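Local atomic coordinates of small ribosomal subunit protein bS6 (Aquifex aeolicus, PDB entry 2J5A), a protein that probably binds 16S ribosomal RNA together with bS18, as a structural component of the small ribosomal subunit. Residues F84-D89 / I93-I98; E34-K39 / V69-E74. All blocks are in the same frame, centred on the assembly; numbering follows the deposited sequence.

Contact 1. Residues F84-D89 / I93-I98. Unlike the reference sequence in segment 93-98: Ile98 (reference Phe). With NA (sodium ion), chain B.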
# COMPACT_ATOMS: atom_id res chain seq x y z
N PHE A 84 4.86 4.53 -8.51
CA PHE A 84 4.58 5.72 -9.31
C PHE A 84 3.17 6.24 -9.01
O PHE A 84 2.97 7.42 -8.77
CB PHE A 84 4.68 5.43 -10.81
CG PHE A 84 4.56 6.65 -11.67
CD1 PHE A 84 5.54 7.62 -11.66
CD2 PHE A 84 3.47 6.84 -12.48
CE1 PHE A 84 5.45 8.73 -12.45
CE2 PHE A 84 3.36 7.97 -13.28
CZ PHE A 84 4.36 8.91 -13.26
N GLN A 85 2.21 5.33 -9.04
CA GLN A 85 0.81 5.66 -8.72
C GLN A 85 0.65 6.31 -7.34
O GLN A 85 -0.09 7.28 -7.18
CB GLN A 85 -0.02 4.39 -8.79
CG GLN A 85 -1.51 4.60 -8.66
CD GLN A 85 -2.18 5.00 -9.98
OE1 GLN A 85 -1.53 5.52 -10.91
NE2 GLN A 85 -3.49 4.77 -10.06
N LEU A 86 1.34 5.78 -6.33
CA LEU A 86 1.20 6.34 -4.98
C LEU A 86 1.97 7.65 -4.87
O LEU A 86 1.53 8.56 -4.17
CB LEU A 86 1.62 5.34 -3.90
CG LEU A 86 0.91 3.96 -3.82
CD1 LEU A 86 1.65 3.09 -2.84
CD2 LEU A 86 -0.56 4.05 -3.45
N LYS A 87 3.11 7.75 -5.56
CA LYS A 87 3.85 9.00 -5.69
C LYS A 87 2.95 10.14 -6.24
O LYS A 87 2.76 11.16 -5.56
CB LYS A 87 5.08 8.82 -6.60
CG LYS A 87 6.08 9.97 -6.54
CD LYS A 87 7.20 9.94 -7.62
CE LYS A 87 7.73 8.54 -7.99
NZ LYS A 87 9.19 8.50 -8.30
N ILE A 88 2.37 9.95 -7.41
CA ILE A 88 1.62 11.03 -8.04
C ILE A 88 0.27 11.32 -7.37
O ILE A 88 -0.21 12.45 -7.45
CB ILE A 88 1.47 10.85 -9.58
CG1 ILE A 88 0.51 9.71 -9.93
CG2 ILE A 88 2.84 10.59 -10.20
CD1 ILE A 88 0.21 9.57 -11.39
N ASP A 89 -0.33 10.32 -6.70
CA ASP A 89 -1.56 10.55 -5.93
C ASP A 89 -1.26 11.56 -4.85
O ASP A 89 -0.46 11.30 -3.95
CB ASP A 89 -2.07 9.27 -5.28
CG ASP A 89 -3.50 9.41 -4.76
OD1 ASP A 89 -3.87 10.46 -4.23
OD2 ASP A 89 -4.27 8.46 -4.90
N ILE A 93 0.67 10.49 1.08
CA ILE A 93 1.79 11.36 1.41
C ILE A 93 3.00 10.55 1.79
O ILE A 93 4.06 11.08 2.08
CB ILE A 93 1.40 12.42 2.52
CG1 ILE A 93 0.96 11.76 3.84
CG2 ILE A 93 0.30 13.35 1.98
CD1 ILE A 93 0.68 12.77 4.98
N ARG A 94 2.83 9.23 1.80
CA ARG A 94 3.91 8.33 2.10
C ARG A 94 3.59 6.93 1.55
O ARG A 94 2.45 6.46 1.65
CB ARG A 94 4.16 8.30 3.60
CG ARG A 94 5.54 7.84 3.90
CD ARG A 94 5.78 7.69 5.35
NE ARG A 94 7.08 7.08 5.55
CZ ARG A 94 7.47 6.49 6.68
NH1 ARG A 94 6.68 6.43 7.74
NH2 ARG A 94 8.68 5.96 6.75
N TRP A 95 4.58 6.29 0.95
CA TRP A 95 4.41 4.98 0.32
C TRP A 95 5.70 4.18 0.48
O TRP A 95 6.79 4.74 0.44
CB TRP A 95 3.96 5.13 -1.15
CG TRP A 95 4.87 5.93 -2.00
CD1 TRP A 95 5.80 5.45 -2.87
CD2 TRP A 95 4.98 7.36 -2.04
NE1 TRP A 95 6.48 6.49 -3.46
CE2 TRP A 95 6.00 7.67 -2.96
CE3 TRP A 95 4.32 8.40 -1.39
CZ2 TRP A 95 6.38 8.97 -3.24
CZ3 TRP A 95 4.69 9.73 -1.68
CH2 TRP A 95 5.71 9.99 -2.60
N LEU A 96 5.56 2.88 0.73
CA LEU A 96 6.71 2.01 0.96
C LEU A 96 6.40 0.62 0.38
O LEU A 96 5.36 0.04 0.69
CB LEU A 96 6.99 1.84 2.44
CG LEU A 96 7.07 3.10 3.31
CD1 LEU A 96 6.90 2.68 4.76
CD2 LEU A 96 8.38 3.88 3.10
N ASN A 97 7.30 0.12 -0.44
CA ASN A 97 7.15 -1.19 -1.04
C ASN A 97 8.32 -2.09 -0.67
O ASN A 97 9.50 -1.72 -0.75
CB ASN A 97 6.97 -1.03 -2.54
CG ASN A 97 5.72 -0.22 -2.87
OD1 ASN A 97 4.60 -0.76 -2.89
ND2 ASN A 97 5.91 1.05 -3.21
N ILE A 98 7.96 -3.29 -0.24
CA ILE A 98 8.87 -4.23 0.38
C ILE A 98 8.62 -5.54 -0.37
O ILE A 98 7.47 -5.91 -0.55
CB ILE A 98 8.44 -4.42 1.87
CG1 ILE A 98 8.66 -3.13 2.68
CG2 ILE A 98 9.14 -5.56 2.49
CD1 ILE A 98 7.38 -2.55 3.35
NA NA B . 1.57 10.77 -3.36
O HOH W 1 2.47 12.68 -3.12

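Contact 2. Residues E34-K39 / V69-E74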
# COMPACT_ATOMS: atom_id res chain seq x y z
N GLU A 34 -7.60 -2.34 -5.94
CA GLU A 34 -8.16 -2.66 -7.25
C GLU A 34 -7.11 -2.37 -8.31
O GLU A 34 -7.02 -3.08 -9.30
CB GLU A 34 -9.46 -1.86 -7.49
CG GLU A 34 -10.58 -2.61 -8.22
CD GLU A 34 -10.80 -4.01 -7.68
OE1 GLU A 34 -10.92 -4.16 -6.44
OE2 GLU A 34 -10.82 -4.96 -8.51
N PHE A 35 -6.31 -1.33 -8.10
CA PHE A 35 -5.16 -1.05 -8.95
C PHE A 35 -4.20 -2.24 -8.96
O PHE A 35 -3.78 -2.72 -10.01
CB PHE A 35 -4.46 0.21 -8.46
CG PHE A 35 -3.20 0.54 -9.21
CD1 PHE A 35 -3.21 1.48 -10.22
CD2 PHE A 35 -1.99 -0.08 -8.88
CE1 PHE A 35 -2.04 1.79 -10.90
CE2 PHE A 35 -0.82 0.23 -9.56
CZ PHE A 35 -0.84 1.16 -10.56
N ILE A 36 -3.84 -2.73 -7.78
CA ILE A 36 -2.97 -3.89 -7.68
C ILE A 36 -3.60 -5.08 -8.42
O ILE A 36 -2.91 -5.76 -9.18
CB ILE A 36 -2.67 -4.27 -6.23
CG1 ILE A 36 -1.91 -3.13 -5.53
CG2 ILE A 36 -1.87 -5.58 -6.18
CD1 ILE A 36 -1.84 -3.27 -4.04
N LYS A 37 -4.89 -5.31 -8.18
CA LYS A 37 -5.64 -6.42 -8.80
C LYS A 37 -5.64 -6.30 -10.33
O LYS A 37 -5.50 -7.29 -11.04
CB LYS A 37 -7.09 -6.49 -8.29
CG LYS A 37 -7.25 -7.27 -6.98
CD LYS A 37 -8.51 -6.88 -6.16
CE LYS A 37 -9.77 -7.63 -6.63
NZ LYS A 37 -10.96 -7.42 -5.72
N GLN A 38 -5.79 -5.08 -10.81
CA GLN A 38 -5.69 -4.79 -12.24
C GLN A 38 -4.39 -5.35 -12.80
O GLN A 38 -4.39 -6.11 -13.77
CB GLN A 38 -5.77 -3.26 -12.46
CG GLN A 38 -6.06 -2.79 -13.88
CD GLN A 38 -6.56 -1.33 -13.93
OE1 GLN A 38 -5.83 -0.39 -13.59
NE2 GLN A 38 -7.80 -1.14 -14.38
N LYS A 39 -3.27 -5.01 -12.16
CA LYS A 39 -1.97 -5.22 -12.77
C LYS A 39 -1.44 -6.66 -12.67
O LYS A 39 -0.29 -6.93 -13.00
CB LYS A 39 -0.95 -4.23 -12.19
CG LYS A 39 -1.37 -2.77 -12.30
CD LYS A 39 -0.89 -2.14 -13.58
CE LYS A 39 -1.38 -0.70 -13.69
NZ LYS A 39 -0.47 0.13 -14.56
N VAL A 69 -0.99 -3.62 2.74
CA VAL A 69 -1.50 -4.71 1.90
C VAL A 69 -0.33 -5.62 1.44
O VAL A 69 0.77 -5.15 1.12
CB VAL A 69 -2.38 -4.17 0.71
CG1 VAL A 69 -1.55 -3.52 -0.36
CG2 VAL A 69 -3.26 -5.29 0.10
N GLN A 70 -0.56 -6.92 1.48
CA GLN A 70 0.37 -7.89 0.91
C GLN A 70 -0.28 -8.52 -0.29
O GLN A 70 -1.52 -8.66 -0.36
CB GLN A 70 0.78 -8.98 1.90
CG GLN A 70 1.34 -8.47 3.21
CD GLN A 70 1.65 -9.59 4.17
OE1 GLN A 70 0.98 -10.63 4.15
NE2 GLN A 70 2.68 -9.41 5.01
N PHE A 71 0.55 -8.83 -1.27
CA PHE A 71 0.07 -9.36 -2.52
C PHE A 71 1.15 -10.18 -3.21
O PHE A 71 2.34 -10.09 -2.85
CB PHE A 71 -0.46 -8.23 -3.42
CG PHE A 71 0.60 -7.27 -3.91
CD1 PHE A 71 0.98 -6.18 -3.14
CD2 PHE A 71 1.19 -7.43 -5.16
CE1 PHE A 71 1.95 -5.28 -3.59
CE2 PHE A 71 2.17 -6.54 -5.62
CZ PHE A 71 2.54 -5.46 -4.82
N LYS A 72 0.72 -11.02 -4.14
CA LYS A 72 1.63 -11.82 -4.96
C LYS A 72 1.39 -11.51 -6.43
O LYS A 72 0.29 -11.16 -6.82
CB LYS A 72 1.53 -13.31 -4.65
CG LYS A 72 0.18 -13.99 -4.93
CD LYS A 72 0.29 -15.51 -4.63
CE LYS A 72 -1.05 -16.24 -4.58
NZ LYS A 72 -0.91 -17.56 -3.87
N THR A 73 2.44 -11.59 -7.24
CA THR A 73 2.30 -11.31 -8.67
C THR A 73 3.46 -11.88 -9.47
O THR A 73 4.58 -11.99 -8.97
CB THR A 73 2.24 -9.79 -8.96
OG1 THR A 73 1.89 -9.57 -10.34
CG2 THR A 73 3.59 -9.14 -8.71
N GLU A 74 3.19 -12.20 -10.73
CA GLU A 74 4.25 -12.55 -11.69
C GLU A 74 4.71 -11.32 -12.50
O GLU A 74 5.68 -11.39 -13.26
CB GLU A 74 3.79 -13.72 -12.59
CG GLU A 74 3.22 -14.89 -11.75
CD GLU A 74 3.55 -16.29 -12.29
OE1 GLU A 74 4.75 -16.66 -12.36
OE2 GLU A 74 2.59 -17.04 -12.57

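Contact 1. Residues F84-D89 / I93-I98
Trp95 of strand 92-100 lies against Leu86 and Lys87 in the last turn of helix 78-88, the second helix-to-strand connection of the ferredoxin-like fold of bS6. Segment 93-98 starts with a classic beta bulge, where Ile93 and Arg94 both face Ala15 of strand 8-16. Trp95 then turns toward the helix and carries nearly all of the strand's share of the contact. Its CG sits between the backbone N and the carbonyl carbon (chi1 57°), which lays the indole along the helix backbone. The CB end of Trp95 meets Leu86, with CD1 of Leu86 3.5 Å from CB of Trp95. Farther out, the six-membered ring takes a CH-pi contact over its face from Lys87, whose CA lies 3.7 Å from the Trp95 ring centroid and 19° off the normal. Lys87 CG also comes to 3.5 Å from Trp95 CZ2, before the rest of the lysine chain leads away. Leu86 O lies over the same indole face and binds the sodium ion at 2.4 Å. Lys87 O, Asp89 O, Val92 O and a water complete the set of ligands, and the ion sits 3.7 Å from Trp95 CZ3. Asn97 again points toward the helix, touching Leu82 and Asp83, and its OD1 is hydrogen-bonded to OG1 of Thr12.

Contact 2. Residues E34-K39 / V69-E74
Helix-on-sheet packing in the ferredoxin-like fold brings Ile36, in the last turn of helix 22-38, against Val69 and Phe71 of strand 63-73. Ile36 divides its two branches between these neighbours. The CG2 methyl, anti to the backbone N, comes over one face of the Phe71 ring, 4.0 Å from the ring centroid and 23° off the normal. It sits toward the CD2 rim, with Ile36 CG2 3.7 Å from Phe71 CD2, and the two side chains cross at about a right angle. The longer branch is extended and passes alongside Val69, where Ile36 CD1 meets Val69 CG1 at 3.7 Å. In Phe71 the ring is swung between the backbone N and the carbonyl carbon (chi1 67°), which presents its face to the isoleucine methyl, and the ring also meets that of Tyr10 on strand 8-16. An alanine in place of Ile36 would remove both branches and is likely to open a gap over the Phe71 face and beside Val69 CG1. Near the helix end the contact thins out: Lys39 O is 4.3 Å from Thr73 OG1, and the Thr73 hydroxyl is instead hydrogen-bonded to Gly40 O and to Asn75 N, while Lys39 O is hydrogen-bonded to Asn75 ND2. No hydrogen bond or salt bridge links the two segments directly, which implies that here helix and strand meet through the shape and burial of hydrocarbon groups.

In the fold
Contacts 1 and 2 place the two helices on the same antiparallel sheet, and the centres of the two contacts are about 14 Å apart. Strand 8-16 lies between strands 63-73 and 92-100, and its Thr12 is shared: Val69 and Phe71 of contact 2 touch it, as does Leu86 of contact 1. The helices also meet directly, since Gln85 NE2 packs 3.3 Å from Phe35 CD1 and Leu86 touches Val32 of helix 22-38. Along the chain the contacts are in series, contact 2 closing before helix 78-88 begins. They differ in character: contact 2 is a buried apolar seam, whereas contact 1 is partly buried and contains three of the four residues that bind sodium.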